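Local atomic coordinates of spore germination protein GerM (Bacillus subtilis subsp. subtilis str. 168, PDB entry 6GZB), a protein that is of unknown molecular function but affects both sporulation and germination. Residues Ile263-Phe277 with Asp304-Leu318. Residues are numbered along the deposited sequence; the frame is centred on the assembly and turned at random.
Sequences IKDGRVTLDFNQSIF and DVKSVSVKVNGKSEL. With ACT (acetate ion), chain F.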
ATOM      1  N   ILE A 263       5.915 -17.374 -13.508  1.00 52.15           N
ATOM      2  CA  ILE A 263       6.492 -17.157 -12.199  1.00 44.35           C
ATOM      3  C   ILE A 263       7.367 -18.331 -11.799  1.00 43.12           C
ATOM      4  O   ILE A 263       7.008 -19.487 -11.994  1.00 59.76           O
ATOM      5  CB  ILE A 263       5.415 -16.894 -11.130  1.00 47.99           C
ATOM      6  CG1 ILE A 263       6.082 -16.675  -9.768  1.00 55.19           C
ATOM      7  CG2 ILE A 263       4.420 -18.041 -11.069  1.00 58.73           C
ATOM      8  CD1 ILE A 263       5.205 -15.955  -8.767  1.00 74.22           C
ATOM      9  N   LYS A 264       8.541 -18.017 -11.268  1.00 50.48           N
ATOM     10  CA  LYS A 264       9.508 -19.024 -10.895  1.00 55.34           C
ATOM     11  C   LYS A 264      10.328 -18.501  -9.731  1.00 48.84           C
ATOM     12  O   LYS A 264      11.035 -17.503  -9.859  1.00 51.52           O
ATOM     13  CB  LYS A 264      10.426 -19.347 -12.081  1.00 80.74           C
ATOM     14  CG  LYS A 264      11.347 -20.539 -11.840  1.00 91.07           C
ATOM     15  CD  LYS A 264      12.682 -20.409 -12.571  1.00100.79           C
ATOM     16  CE  LYS A 264      12.556 -20.690 -14.063  1.00102.99           C
ATOM     17  NZ  LYS A 264      13.846 -21.132 -14.666  1.00 97.14           N
ATOM     18  N   ASP A 265      10.176 -19.137  -8.576  1.00 51.03           N
ATOM     19  CA  ASP A 265      10.913 -18.742  -7.382  1.00 60.64           C
ATOM     20  C   ASP A 265      10.633 -17.293  -6.990  1.00 63.20           C
ATOM     21  O   ASP A 265      11.525 -16.593  -6.523  1.00 51.94           O
ATOM     22  CB  ASP A 265      12.414 -18.936  -7.601  1.00 68.16           C
ATOM     23  CG  ASP A 265      12.969 -20.098  -6.807  1.00 89.15           C
ATOM     24  OD1 ASP A 265      13.174 -19.929  -5.585  1.00104.93           O
ATOM     25  OD2 ASP A 265      13.179 -21.180  -7.395  1.00 86.88           O
ATOM     26  N   GLY A 266       9.388 -16.855  -7.164  1.00 53.26           N
ATOM     27  CA  GLY A 266       8.974 -15.523  -6.731  1.00 54.24           C
ATOM     28  C   GLY A 266       9.274 -14.442  -7.753  1.00 52.38           C
ATOM     29  O   GLY A 266       9.074 -13.255  -7.491  1.00 44.38           O
ATOM     30  N   ARG A 267       9.792 -14.849  -8.907  1.00 46.52           N
ATOM     31  CA  ARG A 267      10.129 -13.910  -9.967  1.00 44.21           C
ATOM     32  C   ARG A 267       9.079 -14.000 -11.044  1.00 46.33           C
ATOM     33  O   ARG A 267       8.882 -15.049 -11.642  1.00 43.38           O
ATOM     34  CB  ARG A 267      11.516 -14.202 -10.547  1.00 50.44           C
ATOM     35  CG  ARG A 267      12.613 -14.178  -9.490  1.00 74.58           C
ATOM     36  CD  ARG A 267      14.016 -14.152 -10.071  1.00 78.99           C
ATOM     37  NE  ARG A 267      14.950 -14.864  -9.201  1.00 95.35           N
ATOM     38  CZ  ARG A 267      16.273 -14.755  -9.263  1.00101.67           C
ATOM     39  NH1 ARG A 267      16.843 -13.959 -10.159  1.00 96.86           N
ATOM     40  NH2 ARG A 267      17.031 -15.452  -8.427  1.00101.58           N
ATOM     41  N   VAL A 268       8.387 -12.893 -11.278  1.00 41.08           N
ATOM     42  CA  VAL A 268       7.387 -12.831 -12.327  1.00 34.66           C
ATOM     43  C   VAL A 268       8.002 -12.261 -13.586  1.00 42.34           C
ATOM     44  O   VAL A 268       8.707 -11.250 -13.544  1.00 47.91           O
ATOM     45  CB  VAL A 268       6.197 -11.951 -11.901  1.00 31.35           C
ATOM     46  CG1 VAL A 268       5.202 -11.793 -13.041  1.00 28.87           C
ATOM     47  CG2 VAL A 268       5.531 -12.544 -10.663  1.00 37.82           C
ATOM     48  N   THR A 269       7.684 -12.879 -14.717  1.00 40.35           N
ATOM     49  CA  THR A 269       8.093 -12.356 -16.007  1.00 36.79           C
ATOM     50  C   THR A 269       6.892 -11.890 -16.807  1.00 39.87           C
ATOM     51  O   THR A 269       5.967 -12.659 -17.057  1.00 45.46           O
ATOM     52  CB  THR A 269       8.857 -13.418 -16.814  1.00 40.84           C
ATOM     53  OG1 THR A 269      10.056 -13.761 -16.113  1.00 42.25           O
ATOM     54  CG2 THR A 269       9.223 -12.889 -18.192  1.00 44.66           C
ATOM     55  N   LEU A 270       6.903 -10.611 -17.175  1.00 36.29           N
ATOM     56  CA  LEU A 270       5.835 -10.032 -17.967  1.00 32.41           C
ATOM     57  C   LEU A 270       6.316  -9.769 -19.382  1.00 41.17           C
ATOM     58  O   LEU A 270       7.442  -9.321 -19.602  1.00 43.25           O
ATOM     59  CB  LEU A 270       5.361  -8.710 -17.345  1.00 36.68           C
ATOM     60  CG  LEU A 270       4.921  -8.745 -15.883  1.00 42.76           C
ATOM     61  CD1 LEU A 270       4.624  -7.336 -15.390  1.00 34.71           C
ATOM     62  CD2 LEU A 270       3.701  -9.638 -15.717  1.00 42.07           C
ATOM     63  N   ASP A 271       5.422  -9.980 -20.333  1.00 44.76           N
ATOM     64  CA  ASP A 271       5.723  -9.776 -21.732  1.00 40.72           C
ATOM     65  C   ASP A 271       4.682  -8.833 -22.297  1.00 36.52           C
ATOM     66  O   ASP A 271       3.514  -9.187 -22.404  1.00 43.86           O
ATOM     67  CB  ASP A 271       5.690 -11.118 -22.471  1.00 54.23           C
ATOM     68  CG  ASP A 271       6.343 -11.052 -23.842  1.00 60.53           C
ATOM     69  OD1 ASP A 271       6.887  -9.985 -24.207  1.00 49.59           O
ATOM     70  OD2 ASP A 271       6.305 -12.078 -24.553  1.00 59.22           O
ATOM     71  N   PHE A 272       5.081  -7.614 -22.542  1.00 38.38           N
ATOM     72  CA  PHE A 272       4.169  -6.608 -22.972  1.00 34.93           C
ATOM     73  C   PHE A 272       4.149  -6.370 -24.446  1.00 43.73           C
ATOM     74  O   PHE A 272       4.988  -6.807 -25.171  1.00 50.11           O
ATOM     75  CB  PHE A 272       4.574  -5.278 -22.351  1.00 40.49           C
ATOM     76  CG  PHE A 272       4.317  -5.167 -20.893  1.00 35.72           C
ATOM     77  CD1 PHE A 272       3.074  -4.866 -20.430  1.00 37.77           C
ATOM     78  CD2 PHE A 272       5.332  -5.307 -20.000  1.00 35.78           C
ATOM     79  CE1 PHE A 272       2.834  -4.742 -19.100  1.00 32.53           C
ATOM     80  CE2 PHE A 272       5.107  -5.192 -18.664  1.00 37.40           C
ATOM     81  CZ  PHE A 272       3.854  -4.906 -18.216  1.00 38.50           C
ATOM     82  N   ASN A 273       3.148  -5.638 -24.867  1.00 42.70           N
ATOM     83  CA  ASN A 273       3.072  -5.179 -26.220  1.00 44.04           C
ATOM     84  C   ASN A 273       3.810  -3.843 -26.300  1.00 45.14           C
ATOM     85  O   ASN A 273       4.385  -3.386 -25.344  1.00 54.75           O
ATOM     86  CB  ASN A 273       1.637  -5.104 -26.744  1.00 49.92           C
ATOM     87  CG  ASN A 273       0.734  -4.161 -25.963  1.00 43.74           C
ATOM     88  OD1 ASN A 273       1.139  -3.466 -25.087  1.00 38.22           O
ATOM     89  ND2 ASN A 273      -0.504  -4.150 -26.330  1.00 44.52           N
ATOM     90  N   GLN A 274       3.787  -3.197 -27.442  1.00 48.71           N
ATOM     91  CA  GLN A 274       4.504  -1.954 -27.617  1.00 51.99           C
ATOM     92  C   GLN A 274       3.979  -0.742 -26.873  1.00 49.30           C
ATOM     93  O   GLN A 274       4.685   0.221 -26.708  1.00 52.18           O
ATOM     94  CB  GLN A 274       4.653  -1.633 -29.103  1.00 61.33           C
ATOM     95  CG  GLN A 274       5.880  -2.265 -29.731  1.00 86.90           C
ATOM     96  CD  GLN A 274       6.036  -2.010 -31.228  1.00 76.54           C
ATOM     97  OE1 GLN A 274       6.044  -0.875 -31.683  1.00 75.10           O
ATOM     98  NE2 GLN A 274       6.191  -3.075 -31.981  1.00 71.88           N
ATOM     99  N   SER A 275       2.739  -0.789 -26.431  1.00 51.51           N
ATOM    100  CA  SER A 275       2.132   0.312 -25.714  1.00 45.93           C
ATOM    101  C   SER A 275       2.769   0.597 -24.360  1.00 35.37           C
ATOM    102  O   SER A 275       2.619   1.642 -23.823  1.00 38.41           O
ATOM    103  CB  SER A 275       0.651   0.061 -25.582  1.00 45.45           C
ATOM    104  OG  SER A 275       0.083  -0.020 -26.845  1.00 49.94           O
ATOM    105  N   ILE A 276       3.469  -0.369 -23.819  1.00 43.04           N
ATOM    106  CA  ILE A 276       4.169  -0.197 -22.576  1.00 45.16           C
ATOM    107  C   ILE A 276       5.222   0.904 -22.622  1.00 41.49           C
ATOM    108  O   ILE A 276       5.493   1.495 -21.632  1.00 50.57           O
ATOM    109  CB  ILE A 276       4.760  -1.518 -22.062  1.00 44.68           C
ATOM    110  CG1 ILE A 276       5.038  -1.416 -20.574  1.00 48.96           C
ATOM    111  CG2 ILE A 276       6.009  -1.919 -22.805  1.00 46.06           C
ATOM    112  CD1 ILE A 276       3.840  -1.033 -19.768  1.00 42.87           C
ATOM    113  N   PHE A 277       5.824   1.168 -23.764  1.00 47.24           N
ATOM    114  CA  PHE A 277       6.775   2.228 -23.875  1.00 55.12           C
ATOM    115  C   PHE A 277       6.231   3.220 -24.855  1.00 52.02           C
ATOM    116  O   PHE A 277       6.475   4.392 -24.721  1.00 69.82           O
ATOM    117  CB  PHE A 277       8.148   1.714 -24.309  1.00 58.66           C
ATOM    118  CG  PHE A 277       8.174   1.103 -25.656  1.00 43.66           C
ATOM    119  CD1 PHE A 277       8.081   1.876 -26.771  1.00 55.92           C
ATOM    120  CD2 PHE A 277       8.315  -0.227 -25.798  1.00 46.66           C
ATOM    121  CE1 PHE A 277       8.126   1.322 -28.015  1.00 53.37           C
ATOM    122  CE2 PHE A 277       8.342  -0.804 -27.034  1.00 53.45           C
ATOM    123  CZ  PHE A 277       8.247  -0.028 -28.144  1.00 55.58           C
ATOM    124  N   ASP A 304       3.873 -14.509  -2.610  1.00 38.55           N
ATOM    125  CA  ASP A 304       5.083 -15.090  -3.153  1.00 44.48           C
ATOM    126  C   ASP A 304       5.748 -14.360  -4.312  1.00 56.04           C
ATOM    127  O   ASP A 304       6.583 -14.924  -4.963  1.00 53.85           O
ATOM    128  CB  ASP A 304       4.912 -16.571  -3.483  1.00 56.85           C
ATOM    129  CG  ASP A 304       4.282 -17.359  -2.359  1.00 57.79           C
ATOM    130  OD1 ASP A 304       4.795 -17.347  -1.243  1.00 52.03           O
ATOM    131  OD2 ASP A 304       3.268 -18.002  -2.614  1.00 72.20           O
ATOM    132  N   VAL A 305       5.386 -13.114  -4.568  1.00 46.10           N
ATOM    133  CA  VAL A 305       6.018 -12.376  -5.631  1.00 39.65           C
ATOM    134  C   VAL A 305       7.087 -11.507  -5.013  1.00 38.61           C
ATOM    135  O   VAL A 305       6.799 -10.700  -4.178  1.00 39.67           O
ATOM    136  CB  VAL A 305       5.031 -11.523  -6.407  1.00 39.81           C
ATOM    137  CG1 VAL A 305       5.753 -10.656  -7.406  1.00 35.04           C
ATOM    138  CG2 VAL A 305       4.001 -12.373  -7.086  1.00 35.56           C
ATOM    139  N   LYS A 306       8.323 -11.687  -5.437  1.00 39.27           N
ATOM    140  CA  LYS A 306       9.445 -10.930  -4.884  1.00 36.61           C
ATOM    141  C   LYS A 306      10.076  -9.984  -5.900  1.00 33.26           C
ATOM    142  O   LYS A 306      10.690  -8.984  -5.525  1.00 37.28           O
ATOM    143  CB  LYS A 306      10.503 -11.886  -4.333  1.00 50.07           C
ATOM    144  CG  LYS A 306       9.991 -12.798  -3.224  1.00 68.68           C
ATOM    145  CD  LYS A 306       9.445 -12.007  -2.039  1.00 92.04           C
ATOM    146  CE  LYS A 306       9.279 -12.871  -0.793  1.00 82.87           C
ATOM    147  NZ  LYS A 306       8.174 -12.385   0.083  1.00 69.53           N
ATOM    148  N   SER A 307       9.907 -10.278  -7.184  1.00 35.36           N
ATOM    149  CA  SER A 307      10.534  -9.468  -8.223  1.00 31.34           C
ATOM    150  C   SER A 307       9.818  -9.620  -9.553  1.00 30.64           C
ATOM    151  O   SER A 307       9.061 -10.566  -9.760  1.00 36.99           O
ATOM    152  CB  SER A 307      12.007  -9.860  -8.380  1.00 38.56           C
ATOM    153  OG  SER A 307      12.133 -11.156  -8.942  1.00 36.87           O
ATOM    154  N   VAL A 308      10.057  -8.674 -10.452  1.00 29.77           N
ATOM    155  CA  VAL A 308       9.367  -8.627 -11.734  1.00 30.06           C
ATOM    156  C   VAL A 308      10.364  -8.324 -12.842  1.00 32.31           C
ATOM    157  O   VAL A 308      11.090  -7.333 -12.774  1.00 33.65           O
ATOM    158  CB  VAL A 308       8.293  -7.523 -11.757  1.00 29.27           C
ATOM    159  CG1 VAL A 308       7.490  -7.577 -13.052  1.00 26.75           C
ATOM    160  CG2 VAL A 308       7.401  -7.627 -10.535  1.00 31.94           C
ATOM    161  N   SER A 309      10.399  -9.187 -13.853  1.00 32.96           N
ATOM    162  CA  SER A 309      11.175  -8.941 -15.062  1.00 35.20           C
ATOM    163  C   SER A 309      10.224  -8.562 -16.167  1.00 38.35           C
ATOM    164  O   SER A 309       9.132  -9.134 -16.282  1.00 40.98           O
ATOM    165  CB  SER A 309      11.948 -10.200 -15.477  1.00 36.64           C
ATOM    166  OG  SER A 309      12.812 -10.630 -14.442  1.00 38.88           O
ATOM    167  N   VAL A 310      10.633  -7.600 -16.984  1.00 35.57           N
ATOM    168  CA  VAL A 310       9.755  -7.074 -18.017  1.00 32.82           C
ATOM    169  C   VAL A 310      10.365  -7.243 -19.396  1.00 36.15           C
ATOM    170  O   VAL A 310      11.556  -7.027 -19.588  1.00 48.10           O
ATOM    171  CB  VAL A 310       9.410  -5.594 -17.769  1.00 37.19           C
ATOM    172  CG1 VAL A 310       8.608  -5.446 -16.472  1.00 38.97           C
ATOM    173  CG2 VAL A 310      10.680  -4.754 -17.724  1.00 42.69           C
ATOM    174  N   LYS A 311       9.543  -7.688 -20.337  1.00 36.82           N
ATOM    175  CA  LYS A 311       9.947  -7.824 -21.722  1.00 39.23           C
ATOM    176  C   LYS A 311       8.918  -7.148 -22.581  1.00 40.11           C
ATOM    177  O   LYS A 311       7.793  -6.920 -22.142  1.00 40.69           O
ATOM    178  CB  LYS A 311      10.040  -9.298 -22.128  1.00 36.08           C
ATOM    179  CG  LYS A 311      11.023 -10.101 -21.294  1.00 48.76           C
ATOM    180  CD  LYS A 311      11.197 -11.516 -21.826  1.00 51.29           C
ATOM    181  CE  LYS A 311      11.912 -12.390 -20.806  1.00 59.38           C
ATOM    182  NZ  LYS A 311      12.274 -13.722 -21.353  1.00 70.13           N
ATOM    183  N   VAL A 312       9.304  -6.834 -23.814  1.00 35.25           N
ATOM    184  CA  VAL A 312       8.351  -6.387 -24.818  1.00 41.28           C
ATOM    185  C   VAL A 312       8.428  -7.297 -26.040  1.00 49.82           C
ATOM    186  O   VAL A 312       9.506  -7.535 -26.581  1.00 52.12           O
ATOM    187  CB  VAL A 312       8.596  -4.922 -25.218  1.00 41.82           C
ATOM    188  CG1 VAL A 312      10.072  -4.674 -25.493  1.00 55.12           C
ATOM    189  CG2 VAL A 312       7.745  -4.551 -26.418  1.00 50.06           C
ATOM    190  N   ASN A 313       7.295  -7.913 -26.369  1.00 61.82           N
ATOM    191  CA  ASN A 313       7.191  -8.823 -27.502  1.00 46.26           C
ATOM    192  C   ASN A 313       8.334  -9.823 -27.538  1.00 47.06           C
ATOM    193  O   ASN A 313       8.917 -10.070 -28.586  1.00 56.24           O
ATOM    194  CB  ASN A 313       7.136  -8.041 -28.808  1.00 50.54           C
ATOM    195  CG  ASN A 313       5.777  -7.424 -29.056  1.00 51.14           C
ATOM    196  OD1 ASN A 313       4.749  -8.098 -28.980  1.00 52.13           O
ATOM    197  ND2 ASN A 313       5.766  -6.136 -29.369  1.00 45.18           N
ATOM    198  N   GLY A 314       8.639 -10.411 -26.388  1.00 48.45           N
ATOM    199  CA  GLY A 314       9.560 -11.539 -26.325  1.00 48.58           C
ATOM    200  C   GLY A 314      10.954 -11.190 -25.835  1.00 44.45           C
ATOM    201  O   GLY A 314      11.704 -12.074 -25.432  1.00 39.42           O
ATOM    202  N   LYS A 315      11.305  -9.907 -25.859  1.00 47.33           N
ATOM    203  CA  LYS A 315      12.699  -9.510 -25.683  1.00 58.99           C
ATOM    204  C   LYS A 315      12.893  -8.549 -24.518  1.00 51.09           C
ATOM    205  O   LYS A 315      12.090  -7.638 -24.323  1.00 46.61           O
ATOM    206  CB  LYS A 315      13.221  -8.874 -26.973  1.00 74.50           C
ATOM    207  CG  LYS A 315      13.351  -9.859 -28.123  1.00 76.19           C
ATOM    208  CD  LYS A 315      14.269  -9.328 -29.211  1.00101.72           C
ATOM    209  CE  LYS A 315      14.641 -10.423 -30.196  1.00113.29           C
ATOM    210  NZ  LYS A 315      15.418  -9.893 -31.350  1.00135.99           N
ATOM    211  N   SER A 316      14.017  -8.699 -23.821  1.00 43.01           N
ATOM    212  CA  SER A 316      14.400  -7.788 -22.748  1.00 46.11           C
ATOM    213  C   SER A 316      15.036  -6.502 -23.263  1.00 36.55           C
ATOM    214  O   SER A 316      16.171  -6.193 -22.934  1.00 44.96           O
ATOM    215  CB  SER A 316      15.361  -8.489 -21.798  1.00 44.60           C
ATOM    216  OG  SER A 316      14.767  -9.669 -21.295  1.00 44.49           O
ATOM    217  N   GLU A 317      14.263  -5.727 -24.015  1.00 41.55           N
ATOM    218  CA  GLU A 317      14.768  -4.556 -24.711  1.00 43.24           C
ATOM    219  C   GLU A 317      14.299  -3.253 -24.072  1.00 47.96           C
ATOM    220  O   GLU A 317      14.447  -2.182 -24.662  1.00 41.81           O
ATOM    221  CB  GLU A 317      14.294  -4.578 -26.167  1.00 55.04           C
ATOM    222  CG  GLU A 317      15.034  -5.569 -27.049  1.00 79.43           C
ATOM    223  CD  GLU A 317      14.497  -5.588 -28.464  1.00 86.53           C
ATOM    224  OE1 GLU A 317      14.987  -6.407 -29.272  1.00 87.53           O
ATOM    225  OE2 GLU A 317      13.588  -4.779 -28.764  1.00 69.63           O
ATOM    226  N   LEU A 318      13.641  -3.324 -22.920  1.00 51.22           N
ATOM    227  CA  LEU A 318      13.157  -2.088 -22.296  1.00 43.20           C
ATOM    228  C   LEU A 318      14.295  -1.404 -21.552  1.00 32.22           C
ATOM    229  O   LEU A 318      15.142  -2.068 -20.950  1.00 33.58           O
ATOM    230  CB  LEU A 318      11.978  -2.352 -21.359  1.00 40.95           C
ATOM    231  CG  LEU A 318      10.720  -2.874 -22.058  1.00 36.62           C
ATOM    232  CD1 LEU A 318       9.809  -3.564 -21.061  1.00 44.32           C
ATOM    233  CD2 LEU A 318       9.995  -1.764 -22.786  1.00 37.84           C
TER
HETATM  234  C   ACT F 402       2.430  -5.119 -30.479  1.00 47.90           C
HETATM  235  O   ACT F 402       1.910  -4.035 -30.817  1.00 45.84           O
HETATM  236  OXT ACT F 402       3.633  -5.194 -30.181  1.00 57.92           O
HETATM  237  CH3 ACT F 402       1.601  -6.366 -30.396  1.00 56.06           C
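Arg267 to Phe272 run in parallel register with Ser307 to Val312 as the central pair of the second GerMN domain's four-stranded mixed sheet, a beta-alpha-beta crossover whose connection contains helix 289-299. The evidence is an alternating ladder that starts at Gly266 O, which accepts twice, from Lys306 N in the carbonyl plane and from Ser307 N tilted out of it. It continues with Val268 N on Ser307 O (2.9 Å) and a nearly straight Phe272 N to Lys311 O bond (N-H...O 177°), and ends with Asn313 N on Phe272 O. On the apolar face Leu270 CD1 meets Val308 CG1 at 3.7 Å and Val268 CG2 lies against Val305 CG1; helices 229-239 and 289-299 pack over this face. On the other face, Asp271 carries its carboxylate across to the type I' turn Val312-Lys315, CG trans to the backbone N (chi1 -165°), and OD1 takes Gly314 N on its syn side at 2.8 Å, 16° out of plane, while OD2 is held by Ser259. With an alanine in its place, Gly314 N would probably lose this acceptor and Ser259 OG its partner, leaving the turn freer to shift. Beyond the ladder, the Phe277 ring turns its edge to Val312, CE2 lying 3.8 Å from CG2, and Gln274 O sits over the ring centre, 3.5 Å above its plane.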